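Local coordinates for UDP-D-quinovosamine 4-dehydrogenase (Vibrio fischeri, PDB 3NKL), which probably acts as an oxidoreductase and lyase in nucleotide-sugar metabolism and is represented here by a Rossmann-like domain, at residues L96-L101 and L109-L114; V83-L88 and D120-R125; L8-G13 and I35-K40. All blocks are in the same frame, centred on the assembly; numbering follows the deposited sequence.

The three contacts sample a Rossmann-like domain from centre to edge. Contact 3 pairs two parallel strands of the central sheet beside the glycine-rich turn, where Gly13 lies about 3 Å from a bound sulfate at the nearest atoms, a possible nucleotide pocket. Contact 1 lies toward one edge of the same sheet, where strand 94-97 neighbours 115-116, its centre about 17 Å from that of contact 3. Contact 2 joins helix 78-89 to the last modelled helix, and its chain loop encloses contact 1, about 18 Å away between centres. Contacts 2 and 3 meet directly, Ile84 CD1 packing 3.6 Å from Tyr10 CE1, whereas contact 1 stays about 7 Å from either (nearest atoms).

Contact 1. Residues L96-L101 and L109-L114; sequences LTIPNL and LSIGQL
Ile98 and Pro99, just beyond strand 94-97 of this Rossmann-like sheet, settle against a type I beta turn, Ser110 to Gln113, that leads into the antiparallel edge strand 115-116. Van der Waals packing carries much of the contact. The Pro99 ring lies obliquely against Leu109, CG 3.7 Å from Leu109 CB, while its CB meets Leu109 CD1. Ile98 works with two branches: CG2 is 3.9 Å from Leu114 CD2, and CD1 is 4.0 Å from Ile111 CG2, the two isoleucines lying side by side and pointing the same way. Ile98 also packs on Ala15 and Leu19 of helix 14-25, and Ile111 of the turn on its Gln18 and Met22.

Carbonyl oxygens supply the second kind of contact. Ser110 O lies 3.2 Å from Pro99 CG, Gln113 O comes 3.4 Å from Pro99 CD, and Ile111 O is 3.3 Å from Ile98 CG2. Thr97 O receives a CA-H...O contact from Leu114 CA at 3.4 Å, next to the backbone pairing of Thr97 with Lys115 at the sheet edge.

Hydrogen bonds inside 109-114 give the turn its shape. Gln113 N closes it on Ser110 O, and Gly112 N bonds to Ser110 OG in an ST turn. The Gln113 side chain runs extended to CD (chi2 -179°), and its OE1 accepts from Ser110 N at 3.0 Å, N-H...O 163°, the donor tilted 25° from the amide carbonyl plane.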
ATOM      1  N   LEU B  96     -10.924  12.938  -5.246  1.00 15.28           N
ATOM      2  CA  LEU B  96      -9.675  13.651  -4.981  1.00 13.01           C
ATOM      3  C   LEU B  96      -8.627  12.605  -4.685  1.00 14.56           C
ATOM      4  O   LEU B  96      -8.960  11.504  -4.269  1.00 17.18           O
ATOM      5  CB  LEU B  96      -9.779  14.572  -3.765  1.00 14.30           C
ATOM      6  CG  LEU B  96     -11.018  15.460  -3.662  1.00 16.69           C
ATOM      7  CD1 LEU B  96     -10.974  16.298  -2.367  1.00 25.49           C
ATOM      8  CD2 LEU B  96     -11.048  16.353  -4.871  1.00 20.25           C
ATOM      9  N   THR B  97      -7.361  12.952  -4.895  1.00 13.32           N
ATOM     10  CA  THR B  97      -6.280  11.984  -4.696  1.00 13.86           C
ATOM     11  C   THR B  97      -5.095  12.581  -3.948  1.00 14.10           C
ATOM     12  O   THR B  97      -4.771  13.765  -4.113  1.00 15.06           O
ATOM     13  CB  THR B  97      -5.758  11.399  -6.047  1.00 20.09           C
ATOM     14  OG1 THR B  97      -4.686  10.469  -5.793  1.00 15.61           O
ATOM     15  CG2 THR B  97      -5.239  12.499  -6.961  1.00 14.91           C
ATOM     16  N   ILE B  98      -4.427  11.754  -3.146  1.00 13.68           N
ATOM     17  CA  ILE B  98      -3.157  12.171  -2.549  1.00 15.35           C
ATOM     18  C   ILE B  98      -2.091  12.137  -3.656  1.00 14.27           C
ATOM     19  O   ILE B  98      -2.360  11.628  -4.749  1.00 16.13           O
ATOM     20  CB  ILE B  98      -2.766  11.245  -1.380  1.00 13.59           C
ATOM     21  CG1 ILE B  98      -2.340   9.859  -1.883  1.00 15.96           C
ATOM     22  CG2 ILE B  98      -3.935  11.126  -0.360  1.00 13.30           C
ATOM     23  CD1 ILE B  98      -1.774   8.976  -0.728  1.00 19.31           C
ATOM     24  N   PRO B  99      -0.878  12.657  -3.380  1.00 14.40           N
ATOM     25  CA  PRO B  99       0.187  12.661  -4.394  1.00 16.89           C
ATOM     26  C   PRO B  99       0.594  11.286  -4.923  1.00 17.80           C
ATOM     27  O   PRO B  99       0.286  10.264  -4.322  1.00 15.72           O
ATOM     28  CB  PRO B  99       1.392  13.297  -3.648  1.00 12.65           C
ATOM     29  CG  PRO B  99       0.709  14.207  -2.628  1.00 19.44           C
ATOM     30  CD  PRO B  99      -0.479  13.386  -2.158  1.00 15.69           C
ATOM     31  N   ASN B 100       1.304  11.286  -6.044  1.00 16.06           N
ATOM     32  CA  ASN B 100       1.915  10.075  -6.579  1.00 18.58           C
ATOM     33  C   ASN B 100       3.037   9.585  -5.674  1.00 20.99           C
ATOM     34  O   ASN B 100       3.646  10.355  -4.921  1.00 16.07           O
ATOM     35  CB  ASN B 100       2.459  10.320  -7.985  1.00 16.98           C
ATOM     36  CG  ASN B 100       1.360  10.652  -8.966  1.00 24.71           C
ATOM     37  OD1 ASN B 100       0.256  10.105  -8.870  1.00 18.00           O
ATOM     38  ND2 ASN B 100       1.639  11.564  -9.902  1.00 22.65           N
ATOM     39  N   LEU B 101       3.317   8.298  -5.776  1.00 20.07           N
ATOM     40  CA  LEU B 101       4.301   7.651  -4.928  1.00 16.34           C
ATOM     41  C   LEU B 101       5.643   8.383  -4.889  1.00 19.56           C
ATOM     42  O   LEU B 101       6.195   8.634  -3.818  1.00 20.54           O
ATOM     43  CB  LEU B 101       4.510   6.200  -5.377  1.00 20.92           C
ATOM     44  CG  LEU B 101       5.226   5.611  -4.163  1.00 29.13           C
ATOM     45  CD1 LEU B 101       4.382   4.593  -3.390  1.00 21.50           C
ATOM     46  CD2 LEU B 101       6.626   5.158  -4.463  1.00 22.68           C
ATOM     47  N   LEU B 109       6.001  16.187  -1.506  1.00 21.72           N
ATOM     48  CA  LEU B 109       4.599  16.547  -1.292  1.00 23.80           C
ATOM     49  C   LEU B 109       4.082  15.777  -0.077  1.00 26.14           C
ATOM     50  O   LEU B 109       4.528  14.671   0.192  1.00 28.38           O
ATOM     51  CB  LEU B 109       3.759  16.216  -2.528  1.00 18.94           C
ATOM     52  CG  LEU B 109       4.103  16.904  -3.848  1.00 24.20           C
ATOM     53  CD1 LEU B 109       3.105  16.489  -4.923  1.00 20.09           C
ATOM     54  CD2 LEU B 109       4.092  18.453  -3.695  1.00 22.45           C
ATOM     55  N   SER B 110       3.136  16.361   0.644  1.00 23.77           N
ATOM     56  CA  SER B 110       2.540  15.709   1.808  1.00 25.26           C
ATOM     57  C   SER B 110       1.352  14.845   1.392  1.00 29.19           C
ATOM     58  O   SER B 110       0.653  15.160   0.432  1.00 23.98           O
ATOM     59  CB  SER B 110       2.051  16.780   2.788  1.00 25.69           C
ATOM     60  OG  SER B 110       1.137  16.237   3.719  1.00 27.74           O
ATOM     61  N   ILE B 111       1.116  13.759   2.119  1.00 23.10           N
ATOM     62  CA  ILE B 111      -0.049  12.914   1.879  1.00 22.95           C
ATOM     63  C   ILE B 111      -1.351  13.710   2.003  1.00 24.40           C
ATOM     64  O   ILE B 111      -2.365  13.382   1.382  1.00 23.16           O
ATOM     65  CB  ILE B 111      -0.048  11.700   2.845  1.00 27.98           C
ATOM     66  CG1 ILE B 111       1.103  10.759   2.496  1.00 31.86           C
ATOM     67  CG2 ILE B 111      -1.329  10.883   2.722  1.00 25.68           C
ATOM     68  CD1 ILE B 111       1.153   9.528   3.371  1.00 40.40           C
ATOM     69  N   GLY B 112      -1.323  14.778   2.792  1.00 19.52           N
ATOM     70  CA  GLY B 112      -2.534  15.558   2.996  1.00 21.78           C
ATOM     71  C   GLY B 112      -2.890  16.467   1.828  1.00 23.09           C
ATOM     72  O   GLY B 112      -3.941  17.080   1.847  1.00 23.21           O
ATOM     73  N   GLN B 113      -2.015  16.599   0.828  1.00 20.33           N
ATOM     74  CA  GLN B 113      -2.345  17.460  -0.320  1.00 22.10           C
ATOM     75  C   GLN B 113      -3.289  16.699  -1.245  1.00 20.45           C
ATOM     76  O   GLN B 113      -2.905  15.703  -1.867  1.00 17.62           O
ATOM     77  CB  GLN B 113      -1.082  17.896  -1.074  1.00 24.46           C
ATOM     78  CG  GLN B 113      -0.138  18.795  -0.258  1.00 24.71           C
ATOM     79  CD  GLN B 113       1.094  19.230  -1.052  1.00 22.24           C
ATOM     80  OE1 GLN B 113       2.226  18.898  -0.698  1.00 22.94           O
ATOM     81  NE2 GLN B 113       0.872  20.000  -2.117  1.00 26.01           N
ATOM     82  N   LEU B 114      -4.526  17.161  -1.341  1.00 16.16           N
ATOM     83  CA  LEU B 114      -5.549  16.436  -2.089  1.00 14.49           C
ATOM     84  C   LEU B 114      -5.864  17.186  -3.371  1.00 20.17           C
ATOM     85  O   LEU B 114      -6.265  18.346  -3.321  1.00 19.72           O
ATOM     86  CB  LEU B 114      -6.828  16.344  -1.240  1.00 19.02           C
ATOM     87  CG  LEU B 114      -6.730  15.453   0.008  1.00 20.34           C
ATOM     88  CD1 LEU B 114      -7.976  15.607   0.864  1.00 27.63           C
ATOM     89  CD2 LEU B 114      -6.520  13.984  -0.399  1.00 14.03           C
TER

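Contact 2. Residues V83-L88 and D120-R125; sequences VIIESL and DDLLGR
Ile85 and Glu86, successive residues of helix 78-89, meet Asp121, Leu122 and Gly124 at the end of helix 119-123, the last helix of the modelled chain. The contact joins two helices near the surface of the Rossmann-like domain and divides into an apolar part and a watery one.

The apolar part belongs to Ile85. With CG1 beside the backbone N (chi1 -72°), CG2 is anti to that N and presses on the backbone of the other helix, 3.7 Å from Leu122 CA and close to Asp121 O. Leu122 CD1 reaches back to the same methyl at 4.3 Å. Ile85 CD1 touches Asp121 CB at 4.1 Å. Val117 lies against both Ile85 and Leu122, and Ile85 also touches Leu71 of strand 68-71, so this patch continues into the core.

The polar part belongs to Glu86. Its CG passes beside Asp121 O, and the carboxylate comes to rest by Gly124, OE2 3.6 Å from the glycine CA. Gly124, with phi 64°, turns the chain out of the helix, and Arg125 N bonds back to Asp120 O as in a Schellman motif, whose inner bond, Gly124 N to Asp121 O, is long and weak.

Two waters complete the join. One donates to Glu86 OE2 (2.6 Å) and to Asp121 O (2.7 Å). The other donates to Glu86 OE1 (2.7 Å) and to Leu123 O (3.2 Å). Both helices thus offer acceptors, and the waters supply the hydrogens between them. A carboxylate beside the carbonyl end of a helix would probably feel some repulsion, which the two donating waters would be expected to offset.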
ATOM      1  N   VAL B  83      -9.290   2.554 -13.512  1.00 19.36           N
ATOM      2  CA  VAL B  83     -10.420   1.663 -13.256  1.00 21.74           C
ATOM      3  C   VAL B  83     -11.176   2.138 -12.017  1.00 24.33           C
ATOM      4  O   VAL B  83     -12.407   2.289 -12.023  1.00 16.36           O
ATOM      5  CB  VAL B  83      -9.946   0.220 -13.032  1.00 25.19           C
ATOM      6  CG1 VAL B  83     -11.054  -0.607 -12.406  1.00 30.85           C
ATOM      7  CG2 VAL B  83      -9.475  -0.386 -14.348  1.00 31.32           C
ATOM      8  N   ILE B  84     -10.425   2.387 -10.950  1.00 18.60           N
ATOM      9  CA  ILE B  84     -11.001   2.881  -9.705  1.00 21.74           C
ATOM     10  C   ILE B  84     -11.717   4.230  -9.905  1.00 20.97           C
ATOM     11  O   ILE B  84     -12.859   4.421  -9.467  1.00 17.24           O
ATOM     12  CB  ILE B  84      -9.913   2.996  -8.625  1.00 16.65           C
ATOM     13  CG1 ILE B  84      -9.455   1.582  -8.192  1.00 18.99           C
ATOM     14  CG2 ILE B  84     -10.418   3.841  -7.431  1.00 16.39           C
ATOM     15  CD1 ILE B  84      -8.261   1.607  -7.248  1.00 22.45           C
ATOM     16  N   ILE B  85     -11.055   5.151 -10.587  1.00 16.54           N
ATOM     17  CA  ILE B  85     -11.603   6.502 -10.737  1.00 15.09           C
ATOM     18  C   ILE B  85     -12.894   6.451 -11.530  1.00 20.65           C
ATOM     19  O   ILE B  85     -13.879   7.094 -11.169  1.00 19.19           O
ATOM     20  CB  ILE B  85     -10.617   7.454 -11.450  1.00 14.62           C
ATOM     21  CG1 ILE B  85      -9.446   7.817 -10.521  1.00 12.30           C
ATOM     22  CG2 ILE B  85     -11.334   8.737 -11.892  1.00 19.85           C
ATOM     23  CD1 ILE B  85      -8.194   8.355 -11.271  1.00 17.91           C
ATOM     24  N   GLU B  86     -12.909   5.680 -12.605  1.00 21.22           N
ATOM     25  CA  GLU B  86     -14.122   5.597 -13.416  1.00 30.11           C
ATOM     26  C   GLU B  86     -15.275   4.938 -12.661  1.00 26.45           C
ATOM     27  O   GLU B  86     -16.433   5.341 -12.811  1.00 24.17           O
ATOM     28  CB  GLU B  86     -13.836   4.892 -14.751  1.00 28.73           C
ATOM     29  CG  GLU B  86     -12.848   5.694 -15.609  1.00 31.96           C
ATOM     30  CD  GLU B  86     -12.642   5.125 -17.010  1.00 40.59           C
ATOM     31  OE1 GLU B  86     -13.637   4.790 -17.695  1.00 36.01           O
ATOM     32  OE2 GLU B  86     -11.473   5.031 -17.433  1.00 39.75           O
ATOM     33  N   SER B  87     -14.959   3.942 -11.840  1.00 20.41           N
ATOM     34  CA  SER B  87     -15.967   3.293 -11.003  1.00 24.58           C
ATOM     35  C   SER B  87     -16.622   4.303 -10.058  1.00 23.11           C
ATOM     36  O   SER B  87     -17.824   4.252  -9.813  1.00 21.86           O
ATOM     37  CB  SER B  87     -15.365   2.105 -10.227  1.00 25.63           C
ATOM     38  OG  SER B  87     -14.701   2.502  -9.023  1.00 25.79           O
ATOM     39  N   LEU B  88     -15.837   5.244  -9.548  1.00 15.63           N
ATOM     40  CA  LEU B  88     -16.377   6.282  -8.665  1.00 18.24           C
ATOM     41  C   LEU B  88     -17.132   7.379  -9.418  1.00 20.24           C
ATOM     42  O   LEU B  88     -18.158   7.896  -8.947  1.00 19.43           O
ATOM     43  CB  LEU B  88     -15.241   6.908  -7.831  1.00 16.97           C
ATOM     44  CG  LEU B  88     -14.524   5.887  -6.936  1.00 19.09           C
ATOM     45  CD1 LEU B  88     -13.218   6.472  -6.411  1.00 14.85           C
ATOM     46  CD2 LEU B  88     -15.450   5.518  -5.752  1.00 19.15           C
ATOM     47  N   ASP B 120     -10.170  14.184 -17.745  1.00 27.74           N
ATOM     48  CA  ASP B 120      -9.805  13.104 -18.653  1.00 33.80           C
ATOM     49  C   ASP B 120      -9.901  11.754 -17.946  1.00 32.90           C
ATOM     50  O   ASP B 120     -10.505  10.816 -18.465  1.00 33.88           O
ATOM     51  CB  ASP B 120      -8.386  13.295 -19.187  1.00 42.91           C
ATOM     52  CG  ASP B 120      -8.309  14.357 -20.270  1.00 58.97           C
ATOM     53  OD1 ASP B 120      -9.346  14.650 -20.906  1.00 52.07           O
ATOM     54  OD2 ASP B 120      -7.203  14.894 -20.488  1.00 75.09           O
ATOM     55  N   ASP B 121      -9.303  11.662 -16.759  1.00 23.64           N
ATOM     56  CA  ASP B 121      -9.326  10.415 -15.997  1.00 25.04           C
ATOM     57  C   ASP B 121     -10.733  10.136 -15.486  1.00 25.79           C
ATOM     58  O   ASP B 121     -11.193   8.994 -15.506  1.00 22.18           O
ATOM     59  CB  ASP B 121      -8.368  10.475 -14.815  1.00 25.10           C
ATOM     60  CG  ASP B 121      -6.919  10.254 -15.233  1.00 36.54           C
ATOM     61  OD1 ASP B 121      -6.015  10.325 -14.371  1.00 37.72           O
ATOM     62  OD2 ASP B 121      -6.697  10.002 -16.434  1.00 40.86           O
ATOM     63  N   LEU B 122     -11.410  11.180 -15.012  1.00 21.93           N
ATOM     64  CA  LEU B 122     -12.763  11.023 -14.486  1.00 20.91           C
ATOM     65  C   LEU B 122     -13.692  10.399 -15.518  1.00 26.11           C
ATOM     66  O   LEU B 122     -14.543   9.568 -15.191  1.00 26.24           O
ATOM     67  CB  LEU B 122     -13.335  12.402 -14.121  1.00 23.15           C
ATOM     68  CG  LEU B 122     -14.562  12.445 -13.206  1.00 26.21           C
ATOM     69  CD1 LEU B 122     -14.214  11.919 -11.787  1.00 23.32           C
ATOM     70  CD2 LEU B 122     -15.051  13.878 -13.139  1.00 29.68           C
ATOM     71  N   LEU B 123     -13.572  10.853 -16.763  1.00 24.89           N
ATOM     72  CA  LEU B 123     -14.542  10.503 -17.789  1.00 23.04           C
ATOM     73  C   LEU B 123     -14.033   9.386 -18.704  1.00 25.42           C
ATOM     74  O   LEU B 123     -14.782   8.845 -19.511  1.00 30.62           O
ATOM     75  CB  LEU B 123     -14.942  11.744 -18.623  1.00 25.51           C
ATOM     76  CG  LEU B 123     -15.574  12.911 -17.837  1.00 28.17           C
ATOM     77  CD1 LEU B 123     -16.016  14.017 -18.780  1.00 29.20           C
ATOM     78  CD2 LEU B 123     -16.757  12.446 -16.996  1.00 30.44           C
ATOM     79  N   GLY B 124     -12.760   9.040 -18.569  1.00 28.78           N
ATOM     80  CA  GLY B 124     -12.184   8.008 -19.406  1.00 36.25           C
ATOM     81  C   GLY B 124     -12.214   8.494 -20.838  1.00 40.91           C
ATOM     82  O   GLY B 124     -12.827   7.866 -21.703  1.00 40.72           O
ATOM     83  N   ARG B 125     -11.559   9.630 -21.068  1.00 55.16           N
ATOM     84  CA  ARG B 125     -11.457  10.234 -22.392  1.00 74.15           C
ATOM     85  C   ARG B 125     -10.331   9.605 -23.219  1.00 80.28           C
ATOM     86  O   ARG B 125     -10.341   9.659 -24.454  1.00 84.46           O
ATOM     87  CB  ARG B 125     -11.232  11.743 -22.264  1.00 77.95           C
ATOM     88  CG  ARG B 125     -12.433  12.525 -21.756  1.00 81.03           C
ATOM     89  CD  ARG B 125     -12.082  13.993 -21.599  1.00 86.33           C
ATOM     90  NE  ARG B 125     -13.258  14.858 -21.576  1.00 90.98           N
ATOM     91  CZ  ARG B 125     -13.205  16.184 -21.488  1.00 91.54           C
ATOM     92  NH1 ARG B 125     -12.029  16.794 -21.411  1.00 93.48           N
ATOM     93  NH2 ARG B 125     -14.321  16.901 -21.476  1.00 90.57           N
TER
HETATM   94  O   HOH W   1      -9.902   6.954 -16.658  1.00 32.03           O
HETATM   95  O   HOH W   2     -15.899   6.210 -18.142  1.00 38.43           O

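Contact 3. Residues L8-G13 and I35-K40; sequences LIYGAG and IDDDRK
A parallel bridge pairs Tyr10 with Ile35 in the middle of the Rossmann-like sheet, where strand 5-10 runs into the glycine-rich turn that precedes helix 14-25. Ile35 N donates to Ile9 O at 2.8 Å, and Gly11 N to Ile35 O at 2.7 Å, nearly along the C=O axis. Past the strand ends the Asp36 side chain takes over. Its CG is anti to the backbone N (chi1 -162°), which carries the carboxylate toward the turn; there OD1 accepts from Ala12 N (2.8 Å, through the anti lone pair), while OD2 accepts from Asp38 N in an Asx turn. One carboxylate therefore steadies both loops. Gly11 and Gly13 fit a GxGxxG pattern, and the sulfate beside Gly13, though probably from the crystallisation liquor, may mark a phosphate-binding site.

Apolar packing backs the strands: Leu8 CD1 is 4.0 Å from Ile35 CG1, and Ile35 CG2 sits over one face of the Tyr10 ring in a CH-pi contact, 3.9 Å from its centroid. Asp37 OD2 pairs with Lys40 of the second subunit. The other oxygen of Asp37, OD1, accepts from Tyr10 OH at 2.9 Å on its syn side, 21° out of the carboxylate plane, ring and carboxylate 69° apart.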
ATOM      1  N   LEU B   8     -15.367   8.672   2.037  1.00 17.84           N
ATOM      2  CA  LEU B   8     -14.716   7.382   2.111  1.00 19.72           C
ATOM      3  C   LEU B   8     -13.278   7.554   1.649  1.00 24.52           C
ATOM      4  O   LEU B   8     -12.986   8.403   0.790  1.00 18.40           O
ATOM      5  CB  LEU B   8     -15.382   6.352   1.195  1.00 16.42           C
ATOM      6  CG  LEU B   8     -16.873   6.079   1.405  1.00 26.46           C
ATOM      7  CD1 LEU B   8     -17.371   5.152   0.308  1.00 21.07           C
ATOM      8  CD2 LEU B   8     -17.088   5.456   2.781  1.00 25.23           C
ATOM      9  N   ILE B   9     -12.390   6.735   2.199  1.00 16.34           N
ATOM     10  CA  ILE B   9     -11.002   6.698   1.722  1.00 14.28           C
ATOM     11  C   ILE B   9     -10.791   5.387   1.000  1.00 19.22           C
ATOM     12  O   ILE B   9     -10.995   4.311   1.571  1.00 20.91           O
ATOM     13  CB  ILE B   9      -9.992   6.796   2.875  1.00 16.88           C
ATOM     14  CG1 ILE B   9     -10.111   8.167   3.554  1.00 19.60           C
ATOM     15  CG2 ILE B   9      -8.550   6.498   2.370  1.00 14.34           C
ATOM     16  CD1 ILE B   9      -9.214   8.329   4.764  1.00 20.79           C
ATOM     17  N   TYR B  10     -10.417   5.476  -0.277  1.00 13.37           N
ATOM     18  CA  TYR B  10     -10.150   4.290  -1.066  1.00 14.74           C
ATOM     19  C   TYR B  10      -8.671   3.976  -0.865  1.00 15.26           C
ATOM     20  O   TYR B  10      -7.818   4.739  -1.297  1.00 17.88           O
ATOM     21  CB  TYR B  10     -10.433   4.572  -2.547  1.00 17.93           C
ATOM     22  CG  TYR B  10     -10.836   3.369  -3.366  1.00 16.66           C
ATOM     23  CD1 TYR B  10      -9.951   2.311  -3.584  1.00 22.43           C
ATOM     24  CD2 TYR B  10     -12.106   3.287  -3.929  1.00 17.10           C
ATOM     25  CE1 TYR B  10     -10.318   1.210  -4.338  1.00 24.87           C
ATOM     26  CE2 TYR B  10     -12.480   2.188  -4.695  1.00 19.94           C
ATOM     27  CZ  TYR B  10     -11.594   1.158  -4.882  1.00 25.15           C
ATOM     28  OH  TYR B  10     -11.987   0.085  -5.641  1.00 25.76           O
ATOM     29  N   GLY B  11      -8.384   2.852  -0.206  1.00 16.17           N
ATOM     30  CA  GLY B  11      -7.021   2.406   0.057  1.00 19.52           C
ATOM     31  C   GLY B  11      -6.848   2.298   1.564  1.00 22.05           C
ATOM     32  O   GLY B  11      -6.773   3.316   2.248  1.00 20.29           O
ATOM     33  N   ALA B  12      -6.810   1.069   2.077  1.00 20.08           N
ATOM     34  CA  ALA B  12      -6.645   0.842   3.511  1.00 23.07           C
ATOM     35  C   ALA B  12      -5.261   0.302   3.868  1.00 27.27           C
ATOM     36  O   ALA B  12      -5.112  -0.483   4.812  1.00 28.27           O
ATOM     37  CB  ALA B  12      -7.744  -0.094   4.048  1.00 27.58           C
ATOM     38  N   GLY B  13      -4.251   0.732   3.118  1.00 19.21           N
ATOM     39  CA  GLY B  13      -2.873   0.368   3.419  1.00 17.02           C
ATOM     40  C   GLY B  13      -2.269   1.494   4.234  1.00 22.04           C
ATOM     41  O   GLY B  13      -2.986   2.374   4.712  1.00 22.90           O
ATOM     42  N   ILE B  35     -12.441   1.905   1.740  1.00 19.92           N
ATOM     43  CA  ILE B  35     -12.687   0.909   0.713  1.00 18.28           C
ATOM     44  C   ILE B  35     -11.326   0.306   0.337  1.00 22.28           C
ATOM     45  O   ILE B  35     -10.342   1.038   0.216  1.00 23.96           O
ATOM     46  CB  ILE B  35     -13.318   1.542  -0.533  1.00 18.03           C
ATOM     47  CG1 ILE B  35     -14.655   2.198  -0.173  1.00 19.90           C
ATOM     48  CG2 ILE B  35     -13.546   0.489  -1.627  1.00 20.90           C
ATOM     49  CD1 ILE B  35     -15.757   1.186   0.125  1.00 25.98           C
ATOM     50  N   ASP B  36     -11.263  -1.012   0.179  1.00 21.90           N
ATOM     51  CA  ASP B  36     -10.018  -1.672  -0.260  1.00 23.62           C
ATOM     52  C   ASP B  36     -10.312  -2.904  -1.119  1.00 29.53           C
ATOM     53  O   ASP B  36     -11.192  -3.701  -0.783  1.00 31.43           O
ATOM     54  CB  ASP B  36      -9.164  -2.069   0.946  1.00 21.26           C
ATOM     55  CG  ASP B  36      -7.699  -2.346   0.562  1.00 31.73           C
ATOM     56  OD1 ASP B  36      -6.835  -1.487   0.837  1.00 29.76           O
ATOM     57  OD2 ASP B  36      -7.420  -3.415  -0.021  1.00 31.02           O
ATOM     58  N   ASP B  37      -9.577  -3.046  -2.223  1.00 27.83           N
ATOM     59  CA  ASP B  37      -9.759  -4.149  -3.165  1.00 32.29           C
ATOM     60  C   ASP B  37      -9.373  -5.493  -2.550  1.00 35.22           C
ATOM     61  O   ASP B  37      -9.705  -6.542  -3.090  1.00 37.35           O
ATOM     62  CB  ASP B  37      -8.905  -3.933  -4.424  1.00 46.29           C
ATOM     63  CG  ASP B  37      -9.344  -2.726  -5.242  1.00 61.31           C
ATOM     64  OD1 ASP B  37     -10.557  -2.438  -5.286  1.00 67.66           O
ATOM     65  OD2 ASP B  37      -8.473  -2.068  -5.860  1.00 61.69           O
ATOM     66  N   ASP B  38      -8.660  -5.467  -1.427  1.00 36.58           N
ATOM     67  CA  ASP B  38      -8.165  -6.711  -0.814  1.00 41.86           C
ATOM     68  C   ASP B  38      -9.257  -7.393   0.016  1.00 44.31           C
ATOM     69  O   ASP B  38      -9.531  -7.007   1.150  1.00 44.89           O
ATOM     70  CB  ASP B  38      -6.914  -6.425   0.034  1.00 37.62           C
ATOM     71  CG  ASP B  38      -6.259  -7.694   0.598  1.00 46.74           C
ATOM     72  OD1 ASP B  38      -6.896  -8.772   0.617  1.00 46.83           O
ATOM     73  OD2 ASP B  38      -5.095  -7.595   1.041  1.00 42.25           O
ATOM     74  N   ARG B  39      -9.887  -8.405  -0.563  1.00 50.14           N
ATOM     75  CA  ARG B  39     -10.931  -9.153   0.129  1.00 58.32           C
ATOM     76  C   ARG B  39     -10.512  -9.625   1.517  1.00 53.27           C
ATOM     77  O   ARG B  39     -11.351  -9.768   2.406  1.00 53.64           O
ATOM     78  CB  ARG B  39     -11.366 -10.351  -0.707  1.00 73.03           C
ATOM     79  CG  ARG B  39     -12.156  -9.970  -1.936  1.00 85.34           C
ATOM     80  CD  ARG B  39     -12.410 -11.177  -2.817  1.00 99.89           C
ATOM     81  NE  ARG B  39     -13.239 -10.840  -3.968  1.00107.40           N
ATOM     82  CZ  ARG B  39     -13.576 -11.704  -4.917  1.00113.90           C
ATOM     83  NH1 ARG B  39     -13.152 -12.960  -4.851  1.00117.63           N
ATOM     84  NH2 ARG B  39     -14.336 -11.314  -5.932  1.00114.05           N
ATOM     85  N   LYS B  40      -9.219  -9.874   1.705  1.00 51.51           N
ATOM     86  CA  LYS B  40      -8.720 -10.279   3.018  1.00 59.12           C
ATOM     87  C   LYS B  40      -8.997  -9.213   4.080  1.00 55.19           C
ATOM     88  O   LYS B  40      -9.056  -9.515   5.275  1.00 48.80           O
ATOM     89  CB  LYS B  40      -7.220 -10.586   2.962  1.00 70.94           C
ATOM     90  CG  LYS B  40      -6.857 -11.799   2.107  1.00 83.02           C
ATOM     91  CD  LYS B  40      -5.348 -11.988   2.018  1.00 94.43           C
ATOM     92  CE  LYS B  40      -4.989 -13.169   1.125  1.00104.17           C
ATOM     93  NZ  LYS B  40      -3.514 -13.332   0.965  1.00107.22           N
TER